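Local atomic coordinates of endoglucanase FnCel5A (Fervidobacterium nodosum, PDB entry 3NCO), a protein that probably hydrolyses internal beta-1,4-glucosidic bonds of cellulose, as an endoglucanase of glycoside hydrolase family 5. Residues E106-A111 and E140-P145; I100-F105 and P117-I122; N240-V245 and R281-F286; I198-H203 and V254-G259. All blocks are in the same frame, centred on the assembly; numbering follows the deposited sequence.

Contact 1. Residues E106-A111 and E140-P145; sequences EELYQA and EIFNEP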
# COMPACT_ATOMS: atom_id res chain seq x y z
N GLU A 106 13.38 -7.51 -5.33
CA GLU A 106 13.33 -8.82 -5.97
C GLU A 106 14.20 -9.85 -5.25
O GLU A 106 13.78 -11.00 -5.06
CB GLU A 106 13.71 -8.74 -7.47
CG GLU A 106 12.60 -8.09 -8.38
CD GLU A 106 13.00 -7.92 -9.90
OE1 GLU A 106 13.86 -8.69 -10.43
OE2 GLU A 106 12.45 -7.00 -10.58
N GLU A 107 15.39 -9.45 -4.82
CA GLU A 107 16.29 -10.40 -4.14
C GLU A 107 15.73 -10.89 -2.79
O GLU A 107 15.96 -12.03 -2.37
CB GLU A 107 17.66 -9.76 -3.91
CG GLU A 107 18.32 -9.32 -5.23
CD GLU A 107 18.02 -7.86 -5.69
OE1 GLU A 107 17.01 -7.16 -5.33
OE2 GLU A 107 18.86 -7.39 -6.48
N LEU A 108 15.00 -10.02 -2.11
CA LEU A 108 14.32 -10.42 -0.87
C LEU A 108 13.30 -11.56 -1.08
O LEU A 108 13.17 -12.50 -0.25
CB LEU A 108 13.65 -9.18 -0.21
CG LEU A 108 12.96 -9.43 1.13
CD1 LEU A 108 13.95 -9.97 2.11
CD2 LEU A 108 12.39 -8.09 1.64
N TYR A 109 12.56 -11.48 -2.19
CA TYR A 109 11.62 -12.52 -2.52
C TYR A 109 12.31 -13.83 -2.78
O TYR A 109 11.77 -14.91 -2.50
CB TYR A 109 10.84 -12.13 -3.77
CG TYR A 109 9.75 -11.11 -3.57
CD1 TYR A 109 8.71 -11.36 -2.74
CD2 TYR A 109 9.79 -9.85 -4.21
CE1 TYR A 109 7.67 -10.46 -2.57
CE2 TYR A 109 8.76 -8.91 -4.04
CZ TYR A 109 7.69 -9.23 -3.21
OH TYR A 109 6.64 -8.31 -3.05
N GLN A 110 13.52 -13.78 -3.30
CA GLN A 110 14.23 -15.02 -3.68
C GLN A 110 15.13 -15.62 -2.61
O GLN A 110 15.21 -16.83 -2.47
CB GLN A 110 15.10 -14.79 -4.94
CG GLN A 110 15.91 -16.02 -5.41
CD GLN A 110 15.03 -17.18 -5.97
OE1 GLN A 110 13.85 -16.98 -6.33
NE2 GLN A 110 15.60 -18.38 -6.04
N ALA A 111 15.81 -14.76 -1.87
CA ALA A 111 16.75 -15.23 -0.83
C ALA A 111 16.61 -14.39 0.43
O ALA A 111 17.51 -13.57 0.74
CB ALA A 111 18.16 -15.24 -1.34
N GLU A 140 5.95 1.65 6.40
CA GLU A 140 5.36 0.38 6.01
C GLU A 140 6.49 -0.57 5.60
O GLU A 140 7.05 -0.37 4.53
CB GLU A 140 4.40 0.60 4.85
CG GLU A 140 3.79 -0.75 4.39
CD GLU A 140 2.82 -0.66 3.22
OE1 GLU A 140 2.66 0.45 2.68
OE2 GLU A 140 2.25 -1.68 2.84
N ILE A 141 6.84 -1.52 6.47
CA ILE A 141 8.09 -2.27 6.33
C ILE A 141 8.35 -2.87 4.95
O ILE A 141 9.42 -2.66 4.36
CB ILE A 141 8.17 -3.39 7.37
CG1 ILE A 141 8.33 -2.70 8.72
CG2 ILE A 141 9.45 -4.26 7.15
CD1 ILE A 141 8.13 -3.67 9.92
N PHE A 142 7.35 -3.58 4.42
CA PHE A 142 7.51 -4.21 3.10
C PHE A 142 6.18 -4.47 2.42
O PHE A 142 5.22 -4.91 3.05
CB PHE A 142 8.37 -5.49 3.17
CG PHE A 142 8.84 -5.96 1.84
CD1 PHE A 142 9.68 -5.17 1.03
CD2 PHE A 142 8.39 -7.19 1.37
CE1 PHE A 142 10.07 -5.62 -0.25
CE2 PHE A 142 8.81 -7.67 0.12
CZ PHE A 142 9.63 -6.90 -0.68
N ASN A 143 6.17 -4.26 1.11
CA ASN A 143 4.98 -4.52 0.29
C ASN A 143 4.90 -5.98 -0.10
O ASN A 143 5.81 -6.54 -0.69
CB ASN A 143 5.14 -3.69 -0.98
CG ASN A 143 4.01 -3.89 -1.95
OD1 ASN A 143 4.20 -4.45 -3.05
ND2 ASN A 143 2.88 -3.51 -1.55
N GLU A 144 3.75 -6.59 0.22
CA GLU A 144 3.48 -7.96 -0.31
C GLU A 144 4.63 -8.96 -0.13
O GLU A 144 5.26 -9.36 -1.09
CB GLU A 144 3.09 -7.86 -1.79
CG GLU A 144 1.75 -7.19 -1.95
CD GLU A 144 1.27 -7.13 -3.36
OE1 GLU A 144 2.00 -7.57 -4.28
OE2 GLU A 144 0.19 -6.61 -3.62
N PRO A 145 4.89 -9.38 1.11
CA PRO A 145 5.79 -10.48 1.26
C PRO A 145 5.25 -11.62 0.44
O PRO A 145 4.01 -11.72 0.30
CB PRO A 145 5.61 -10.85 2.74
CG PRO A 145 5.36 -9.54 3.39
CD PRO A 145 4.32 -8.96 2.41
O HOH W 1 7.00 -5.59 -3.35
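The phenol oxygen of Tyr109 is held by two partners: it donates to the main-chain O of Glu144, with OH to O at 2.6 Å, and it accepts from a bound water 2.8 Å from OH. The same water also donates to OD1 of Asn143, so one hydroxyl of helix 106-110 reaches both a peptide carbonyl and, through the water, an amide side chain of the loop beyond strand 137-140. Glu144 O lies at the edge of the Tyr109 ring, in its plane. The bond is bent at the acceptor, with a C=O...OH angle of 137° and the hydroxyl tilted out of the carbonyl plane. Behind the hydroxyl, Tyr109 CZ packs 3.8 Å from Phe142 CE2, the two rings inclined at 57°. Leu108 meets the Phe142 ring tip to tip: CD2 sits over the centre of one face, 3.7 Å from the centroid, a CH-pi contact. A phenylalanine in place of Tyr109 would probably leave Glu144 O without this donor and the water without one of its acceptors. Glu144 itself turns its carboxylate to His203, OE2 bonding to ND1. The Asn-Glu-Pro sequence just beyond the fourth barrel strand is a signature of family 5 hydrolases, whose glutamate is the acid/base catalyst in relatives.

Contact 2. Residues I100-F105 and P117-I122; sequences INCHHF and PVLVEI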
# COMPACT_ATOMS: atom_id res chain seq x y z
N ILE A 100 5.06 5.71 3.62
CA ILE A 100 6.20 5.36 2.76
C ILE A 100 6.58 3.90 3.09
O ILE A 100 6.62 3.53 4.28
CB ILE A 100 7.43 6.34 2.93
CG1 ILE A 100 8.04 6.25 4.37
CG2 ILE A 100 7.12 7.84 2.44
CD1 ILE A 100 9.30 7.19 4.51
N ASN A 101 6.89 3.11 2.05
CA ASN A 101 7.04 1.65 2.23
C ASN A 101 8.44 1.30 1.64
O ASN A 101 9.18 2.15 1.16
CB ASN A 101 5.85 0.81 1.59
CG ASN A 101 5.93 0.65 0.06
OD1 ASN A 101 6.90 1.12 -0.59
ND2 ASN A 101 4.89 0.01 -0.55
N CYS A 102 8.79 0.00 1.66
CA CYS A 102 9.75 -0.51 0.71
C CYS A 102 9.01 -1.52 -0.19
O CYS A 102 8.17 -2.28 0.29
CB CYS A 102 10.86 -1.20 1.49
SG CYS A 102 12.28 -1.80 0.48
N HIS A 103 9.34 -1.52 -1.47
CA HIS A 103 8.52 -2.13 -2.52
C HIS A 103 9.48 -2.70 -3.58
O HIS A 103 10.59 -2.17 -3.83
CB HIS A 103 7.67 -1.03 -3.13
CG HIS A 103 6.33 -1.43 -3.67
ND1 HIS A 103 6.10 -2.04 -4.88
CD2 HIS A 103 5.11 -1.14 -3.17
CE1 HIS A 103 4.79 -2.09 -5.12
NE2 HIS A 103 4.17 -1.59 -4.08
N HIS A 104 9.07 -3.83 -4.15
CA HIS A 104 9.83 -4.39 -5.27
C HIS A 104 11.31 -4.65 -4.92
O HIS A 104 12.19 -4.23 -5.63
CB HIS A 104 9.71 -3.48 -6.51
CG HIS A 104 9.99 -4.18 -7.79
ND1 HIS A 104 9.04 -4.30 -8.80
CD2 HIS A 104 11.09 -4.84 -8.23
CE1 HIS A 104 9.56 -4.99 -9.81
NE2 HIS A 104 10.79 -5.35 -9.48
N PHE A 105 11.54 -5.40 -3.85
CA PHE A 105 12.89 -5.87 -3.52
C PHE A 105 13.03 -7.34 -4.03
O PHE A 105 12.82 -8.28 -3.28
CB PHE A 105 13.06 -5.75 -2.02
CG PHE A 105 14.47 -5.86 -1.52
CD1 PHE A 105 14.76 -5.46 -0.19
CD2 PHE A 105 15.53 -6.34 -2.33
CE1 PHE A 105 16.07 -5.59 0.32
CE2 PHE A 105 16.83 -6.43 -1.83
CZ PHE A 105 17.10 -6.04 -0.49
N PRO A 117 18.56 -9.12 6.12
CA PRO A 117 19.43 -8.16 6.78
C PRO A 117 19.66 -6.88 6.00
O PRO A 117 19.99 -5.87 6.63
CB PRO A 117 20.74 -8.94 6.91
CG PRO A 117 20.31 -10.39 6.99
CD PRO A 117 19.19 -10.44 5.99
N VAL A 118 19.49 -6.90 4.67
CA VAL A 118 19.66 -5.68 3.89
C VAL A 118 18.43 -4.79 4.12
O VAL A 118 18.56 -3.59 4.31
CB VAL A 118 19.87 -5.98 2.37
CG1 VAL A 118 20.00 -4.68 1.57
CG2 VAL A 118 21.09 -6.90 2.17
N LEU A 119 17.24 -5.40 4.17
CA LEU A 119 16.04 -4.64 4.51
C LEU A 119 16.17 -4.01 5.89
O LEU A 119 15.79 -2.85 6.11
CB LEU A 119 14.79 -5.56 4.45
CG LEU A 119 13.47 -4.86 4.76
CD1 LEU A 119 13.10 -3.86 3.66
CD2 LEU A 119 12.45 -5.99 4.93
N VAL A 120 16.72 -4.79 6.84
CA VAL A 120 16.91 -4.21 8.19
C VAL A 120 17.76 -2.93 8.10
O VAL A 120 17.45 -1.89 8.75
CB VAL A 120 17.53 -5.21 9.17
CG1 VAL A 120 17.88 -4.54 10.45
CG2 VAL A 120 16.53 -6.36 9.48
N GLU A 121 18.87 -2.98 7.35
CA GLU A 121 19.76 -1.81 7.22
C GLU A 121 19.09 -0.65 6.47
O GLU A 121 19.25 0.50 6.86
CB GLU A 121 21.04 -2.17 6.50
CG GLU A 121 21.94 -3.16 7.28
CD GLU A 121 22.18 -2.72 8.74
OE1 GLU A 121 22.61 -1.57 8.96
OE2 GLU A 121 21.93 -3.51 9.68
N ILE A 122 18.30 -0.96 5.44
CA ILE A 122 17.52 0.10 4.75
C ILE A 122 16.66 0.82 5.75
O ILE A 122 16.67 2.05 5.85
CB ILE A 122 16.66 -0.50 3.60
CG1 ILE A 122 17.58 -0.83 2.44
CG2 ILE A 122 15.53 0.48 3.15
CD1 ILE A 122 16.96 -1.76 1.39
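Phe105 reaches from the loop after strand 97-101 to the helix 112-130, where its ring meets Val118, Leu119 and Ile122. CG stands anti to the backbone N (chi1 -165°), which extends it toward the helix; CB and CG meet no close partner in segment 117-122, and the touching is left to the far end of the ring. CE1 lies 4.0 Å from the main-chain N of Leu119, which comes to the ring edge near its plane, and 4.3 Å from Leu119 CB. Ile122 CD1 approaches the same CE1 obliquely, at 4.1 Å. CZ, the tip, meets Val118 CG1 at 3.8 Å, again at the edge; the two side chains run at about a right angle. An alanine here, keeping only CB, would probably leave Val118 CG1 and Ile122 CD1 without their aromatic partner and open a gap between loop and helix. Further back, Cys102 adds a second point of contact: SG lies 3.9 Å from Leu119 CD1. Leu119 also packs on Leu157 and Val161 of helix 151-168, the next helix of the barrel. No hydrogen bond crosses between these two segments; the contact of the loop after the strand with the helix is essentially buried apolar packing of carbon and sulphur.

Contact 3. Residues N240-V245 and R281-F286; sequences NHFKYV and RIAEEF
Phe242 and Phe286 carry this helix-helix contact, and they use their rings differently. Phe242 has CG anti to the carbonyl carbon (chi1 -80°), which brings that atom up to Ile282; the isoleucine crosses the side chain obliquely, its CG2 3.7 Å from Phe242 CB and equally close to CG and CD2. Farther out, the ring shows its edge to helix 269-285: CE2 lies 3.8 Å from Ala283 CB, which sits in the ring plane. Phe286 instead turns a face to helix 232-252. The main chain at Phe242 and Lys243 passes over that face toward its rim, and Lys243 CA makes a CH-pi contact 4.2 Å from the ring centroid, 25° off the ring normal. The Phe286 ring also touches side-chain carbons, CZ lying 3.8 Å from Lys243 CB and CD2 the same distance from Phe242 CB. The outer part of the lysine leads away from the contact, where NZ makes a long, weak ion pair with Glu247. The Phe242 ring makes edge-to-face pairs with Phe202 and Tyr204, which joins helix 232-252 to strand 198-204, while Ala283 rests on Leu258 of strand 256-261. Across the two segments there is no hydrogen bond: aromatic and aliphatic carbon packs from the buried Ala283 out to the exposed lysine, whose charge stays clear of the interface.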
# COMPACT_ATOMS: atom_id res chain seq x y z
N ASN A 240 -17.89 -11.65 2.28
CA ASN A 240 -17.41 -12.85 2.97
C ASN A 240 -15.89 -12.70 3.18
O ASN A 240 -15.36 -13.01 4.25
CB ASN A 240 -17.79 -14.11 2.13
CG ASN A 240 -17.43 -15.46 2.81
OD1 ASN A 240 -17.99 -15.83 3.87
ND2 ASN A 240 -16.55 -16.22 2.17
N HIS A 241 -15.18 -12.28 2.13
CA HIS A 241 -13.72 -12.08 2.24
C HIS A 241 -13.36 -11.05 3.34
O HIS A 241 -12.43 -11.26 4.14
CB HIS A 241 -13.20 -11.60 0.90
CG HIS A 241 -13.30 -12.64 -0.17
ND1 HIS A 241 -13.22 -12.33 -1.51
CD2 HIS A 241 -13.47 -13.99 -0.11
CE1 HIS A 241 -13.28 -13.44 -2.23
NE2 HIS A 241 -13.44 -14.46 -1.40
N PHE A 242 -14.01 -9.89 3.31
CA PHE A 242 -13.66 -8.79 4.22
C PHE A 242 -14.10 -9.12 5.65
O PHE A 242 -13.38 -8.76 6.62
CB PHE A 242 -14.31 -7.48 3.78
CG PHE A 242 -13.59 -6.79 2.66
CD1 PHE A 242 -13.14 -7.49 1.54
CD2 PHE A 242 -13.31 -5.44 2.75
CE1 PHE A 242 -12.42 -6.82 0.50
CE2 PHE A 242 -12.60 -4.78 1.75
CZ PHE A 242 -12.20 -5.46 0.62
N LYS A 243 -15.23 -9.81 5.78
CA LYS A 243 -15.65 -10.32 7.12
C LYS A 243 -14.59 -11.23 7.76
O LYS A 243 -14.31 -11.19 8.98
CB LYS A 243 -17.01 -10.99 7.03
CG LYS A 243 -17.54 -11.49 8.40
CD LYS A 243 -18.94 -12.10 8.24
CE LYS A 243 -18.81 -13.54 7.82
NZ LYS A 243 -19.61 -14.43 8.72
N TYR A 244 -14.00 -12.11 6.95
CA TYR A 244 -12.94 -12.95 7.44
C TYR A 244 -11.81 -12.11 8.00
O TYR A 244 -11.28 -12.41 9.09
CB TYR A 244 -12.46 -13.85 6.30
CG TYR A 244 -11.36 -14.82 6.64
CD1 TYR A 244 -11.64 -15.96 7.39
CD2 TYR A 244 -10.07 -14.64 6.14
CE1 TYR A 244 -10.65 -16.87 7.68
CE2 TYR A 244 -9.03 -15.59 6.47
CZ TYR A 244 -9.38 -16.69 7.24
OH TYR A 244 -8.46 -17.68 7.57
N VAL A 245 -11.40 -11.05 7.28
CA VAL A 245 -10.30 -10.19 7.79
C VAL A 245 -10.73 -9.43 9.06
O VAL A 245 -9.93 -9.32 10.01
CB VAL A 245 -9.82 -9.20 6.73
CG1 VAL A 245 -8.69 -8.24 7.26
CG2 VAL A 245 -9.32 -10.01 5.45
N ARG A 281 -17.27 0.54 -0.27
CA ARG A 281 -18.36 0.50 0.72
C ARG A 281 -18.16 -0.60 1.74
O ARG A 281 -18.49 -0.41 2.92
CB ARG A 281 -19.69 0.23 0.02
CG ARG A 281 -20.15 1.37 -0.88
CD ARG A 281 -21.61 1.13 -1.44
NE ARG A 281 -21.91 -0.29 -1.73
CZ ARG A 281 -22.23 -0.82 -2.94
NH1 ARG A 281 -22.29 -0.06 -4.03
NH2 ARG A 281 -22.49 -2.13 -3.06
N ILE A 282 -17.69 -1.77 1.31
CA ILE A 282 -17.53 -2.90 2.23
C ILE A 282 -16.32 -2.68 3.15
O ILE A 282 -16.37 -3.02 4.34
CB ILE A 282 -17.46 -4.24 1.48
CG1 ILE A 282 -18.82 -4.52 0.80
CG2 ILE A 282 -17.03 -5.41 2.42
CD1 ILE A 282 -18.87 -5.78 -0.08
N ALA A 283 -15.26 -2.06 2.62
CA ALA A 283 -14.15 -1.67 3.51
C ALA A 283 -14.66 -0.66 4.55
O ALA A 283 -14.33 -0.77 5.73
CB ALA A 283 -12.95 -1.07 2.69
N GLU A 284 -15.53 0.28 4.14
CA GLU A 284 -16.03 1.27 5.10
C GLU A 284 -16.86 0.56 6.18
O GLU A 284 -16.74 0.89 7.39
CB GLU A 284 -16.89 2.35 4.40
CG GLU A 284 -16.07 3.36 3.64
CD GLU A 284 -16.94 4.16 2.64
OE1 GLU A 284 -18.19 3.96 2.66
OE2 GLU A 284 -16.38 4.96 1.84
N GLU A 285 -17.67 -0.41 5.75
CA GLU A 285 -18.59 -1.10 6.65
C GLU A 285 -17.83 -1.85 7.74
O GLU A 285 -18.28 -1.92 8.90
CB GLU A 285 -19.52 -2.02 5.86
CG GLU A 285 -20.27 -3.08 6.65
CD GLU A 285 -20.80 -4.22 5.76
OE1 GLU A 285 -20.83 -4.04 4.49
OE2 GLU A 285 -21.21 -5.29 6.33
N PHE A 286 -16.65 -2.38 7.39
CA PHE A 286 -15.84 -3.06 8.39
C PHE A 286 -14.82 -2.16 9.10
O PHE A 286 -14.00 -2.66 9.88
CB PHE A 286 -15.17 -4.32 7.79
CG PHE A 286 -16.16 -5.40 7.48
CD1 PHE A 286 -16.77 -6.10 8.52
CD2 PHE A 286 -16.59 -5.66 6.19
CE1 PHE A 286 -17.72 -7.07 8.27
CE2 PHE A 286 -17.55 -6.65 5.93
CZ PHE A 286 -18.13 -7.31 6.97

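Contact 4. Residues I198-H203 and V254-G259; sequences IIVSFH and VPIFLG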
# COMPACT_ATOMS: atom_id res chain seq x y z
N ILE A 198 0.99 -0.46 15.60
CA ILE A 198 1.01 -1.13 14.30
C ILE A 198 -0.40 -1.17 13.66
O ILE A 198 -1.41 -1.15 14.37
CB ILE A 198 1.64 -2.55 14.34
CG1 ILE A 198 0.92 -3.46 15.34
CG2 ILE A 198 3.15 -2.45 14.67
CD1 ILE A 198 1.25 -5.02 15.09
N ILE A 199 -0.41 -1.26 12.33
CA ILE A 199 -1.64 -1.48 11.58
C ILE A 199 -1.35 -2.62 10.61
O ILE A 199 -0.26 -2.67 10.03
CB ILE A 199 -1.98 -0.19 10.77
CG1 ILE A 199 -2.36 0.93 11.77
CG2 ILE A 199 -3.15 -0.39 9.79
CD1 ILE A 199 -2.56 2.29 11.11
N VAL A 200 -2.34 -3.49 10.40
CA VAL A 200 -2.08 -4.61 9.48
C VAL A 200 -2.72 -4.23 8.16
O VAL A 200 -3.79 -3.58 8.13
CB VAL A 200 -2.73 -5.94 10.06
CG1 VAL A 200 -2.83 -7.02 9.01
CG2 VAL A 200 -1.91 -6.41 11.29
N SER A 201 -2.07 -4.59 7.05
CA SER A 201 -2.64 -4.27 5.74
C SER A 201 -2.78 -5.47 4.81
O SER A 201 -1.87 -6.28 4.73
CB SER A 201 -1.75 -3.21 5.09
OG SER A 201 -2.24 -2.90 3.81
N PHE A 202 -3.90 -5.53 4.08
CA PHE A 202 -4.04 -6.55 2.99
C PHE A 202 -4.37 -5.82 1.71
O PHE A 202 -4.66 -4.62 1.78
CB PHE A 202 -5.09 -7.64 3.29
CG PHE A 202 -6.54 -7.18 3.18
CD1 PHE A 202 -7.37 -7.69 2.18
CD2 PHE A 202 -7.09 -6.28 4.12
CE1 PHE A 202 -8.75 -7.28 2.10
CE2 PHE A 202 -8.43 -5.87 4.04
CZ PHE A 202 -9.24 -6.36 3.04
N HIS A 203 -4.20 -6.49 0.59
CA HIS A 203 -4.54 -5.94 -0.70
C HIS A 203 -5.66 -6.75 -1.30
O HIS A 203 -5.73 -7.96 -1.06
CB HIS A 203 -3.35 -6.00 -1.61
CG HIS A 203 -2.21 -5.17 -1.12
ND1 HIS A 203 -0.99 -5.17 -1.74
CD2 HIS A 203 -2.13 -4.31 -0.08
CE1 HIS A 203 -0.19 -4.32 -1.10
NE2 HIS A 203 -0.86 -3.79 -0.09
N VAL A 254 -6.21 -5.38 16.37
CA VAL A 254 -5.36 -4.56 15.47
C VAL A 254 -6.23 -3.91 14.38
O VAL A 254 -7.20 -4.51 13.92
CB VAL A 254 -4.22 -5.44 14.90
CG1 VAL A 254 -4.78 -6.49 13.94
CG2 VAL A 254 -3.08 -4.62 14.29
N PRO A 255 -5.90 -2.65 13.97
CA PRO A 255 -6.69 -2.06 12.89
C PRO A 255 -6.22 -2.56 11.53
O PRO A 255 -5.11 -3.08 11.42
CB PRO A 255 -6.34 -0.57 12.96
CG PRO A 255 -5.39 -0.38 14.09
CD PRO A 255 -4.87 -1.74 14.50
N ILE A 256 -7.07 -2.37 10.51
CA ILE A 256 -6.80 -2.88 9.17
C ILE A 256 -6.85 -1.73 8.15
O ILE A 256 -7.84 -0.98 8.08
CB ILE A 256 -7.90 -3.90 8.76
CG1 ILE A 256 -7.82 -5.13 9.65
CG2 ILE A 256 -7.84 -4.24 7.28
CD1 ILE A 256 -6.61 -6.06 9.31
N PHE A 257 -5.82 -1.69 7.28
CA PHE A 257 -5.75 -0.79 6.10
C PHE A 257 -5.79 -1.65 4.85
O PHE A 257 -4.98 -2.56 4.65
CB PHE A 257 -4.42 -0.02 6.23
CG PHE A 257 -3.95 0.69 5.01
CD1 PHE A 257 -4.74 1.57 4.25
CD2 PHE A 257 -2.59 0.56 4.70
CE1 PHE A 257 -4.12 2.28 3.20
CE2 PHE A 257 -2.01 1.22 3.66
CZ PHE A 257 -2.73 2.11 2.94
N LEU A 258 -6.77 -1.38 4.00
CA LEU A 258 -6.80 -2.02 2.70
C LEU A 258 -5.88 -1.18 1.79
O LEU A 258 -6.31 -0.13 1.26
CB LEU A 258 -8.27 -1.96 2.18
CG LEU A 258 -8.51 -2.31 0.69
CD1 LEU A 258 -7.99 -3.71 0.45
CD2 LEU A 258 -10.01 -2.21 0.26
N GLY A 259 -4.61 -1.62 1.67
CA GLY A 259 -3.58 -0.75 1.10
C GLY A 259 -3.57 -0.63 -0.38
O GLY A 259 -3.03 0.33 -0.92
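Strands 198-204 and 256-261 are neighbours in the eight-stranded parallel barrel of this TIM-barrel hydrolase; within the contact their directions differ by 38°. Main-chain bonds form the ladder: Val200 N to Pro255 O at 3.0 Å, Phe257 N to Val200 O at 2.9 Å, Phe202 N to Phe257 O at 3.2 Å and Gly259 N to Phe202 O at 3.0 Å. The Phe202 N bond is the most bent, 139° at the hydrogen. Phe257 O accepts twice, for Ser201 OG also donates to it, OG to O 2.9 Å, from above the carbonyl plane. Gly259 stands close by; a CB on it would fall 2.8 Å from Ser201 OG, a clash, which suggests why no side chain is carried there. On the side bearing Val200, Phe202, Ile256 and Leu258, which faces the helices, the fit is apolar. Leu258 CD1 lies over one face of the Phe202 ring, offset toward the rim, and Ile256 CG2 meets its edge 3.7 Å from CE2. Val200 and Ile256 lie side by side, pointing the same way. Toward the N-terminal ends of the strands, Val254 CG2 packs 3.7 Å from Val200 CG2, crossing at about a right angle. At the other end, His203 sets CD2 against the carbonyl carbon of Gly259. The join thus combines a parallel ladder with one extra serine bond on a shared carbonyl, while other buried polar groups look outward: Ile199 and Ser201 bond to strand 174-177, Ile256 O to Asn17 and Gly259 O to Asn25.

How the contacts relate
Contacts 1 and 2 lie on the same side of the chain's centre, their own centres about 7 Å apart, and are tied by Asn143 N to Cys102 O at 2.9 Å. Contact 1 reaches contact 4 through Glu144 OE2 and His203 ND1, 2.6 Å apart, although their centres are about 17 Å apart; this bond links the Asn-Glu-Pro loop to the sixth strand, near the probable active site at the C-terminal ends of the strands. Contacts 3 and 4 interlock along the chain: Val245 CG1 packs 3.6 Å from Ile256 CD1, setting helix 232-252 against strand 256-261. Contacts 2 and 3 stay apart, on opposite sides of the chain's centre, nearest atoms about 17 Å from each other.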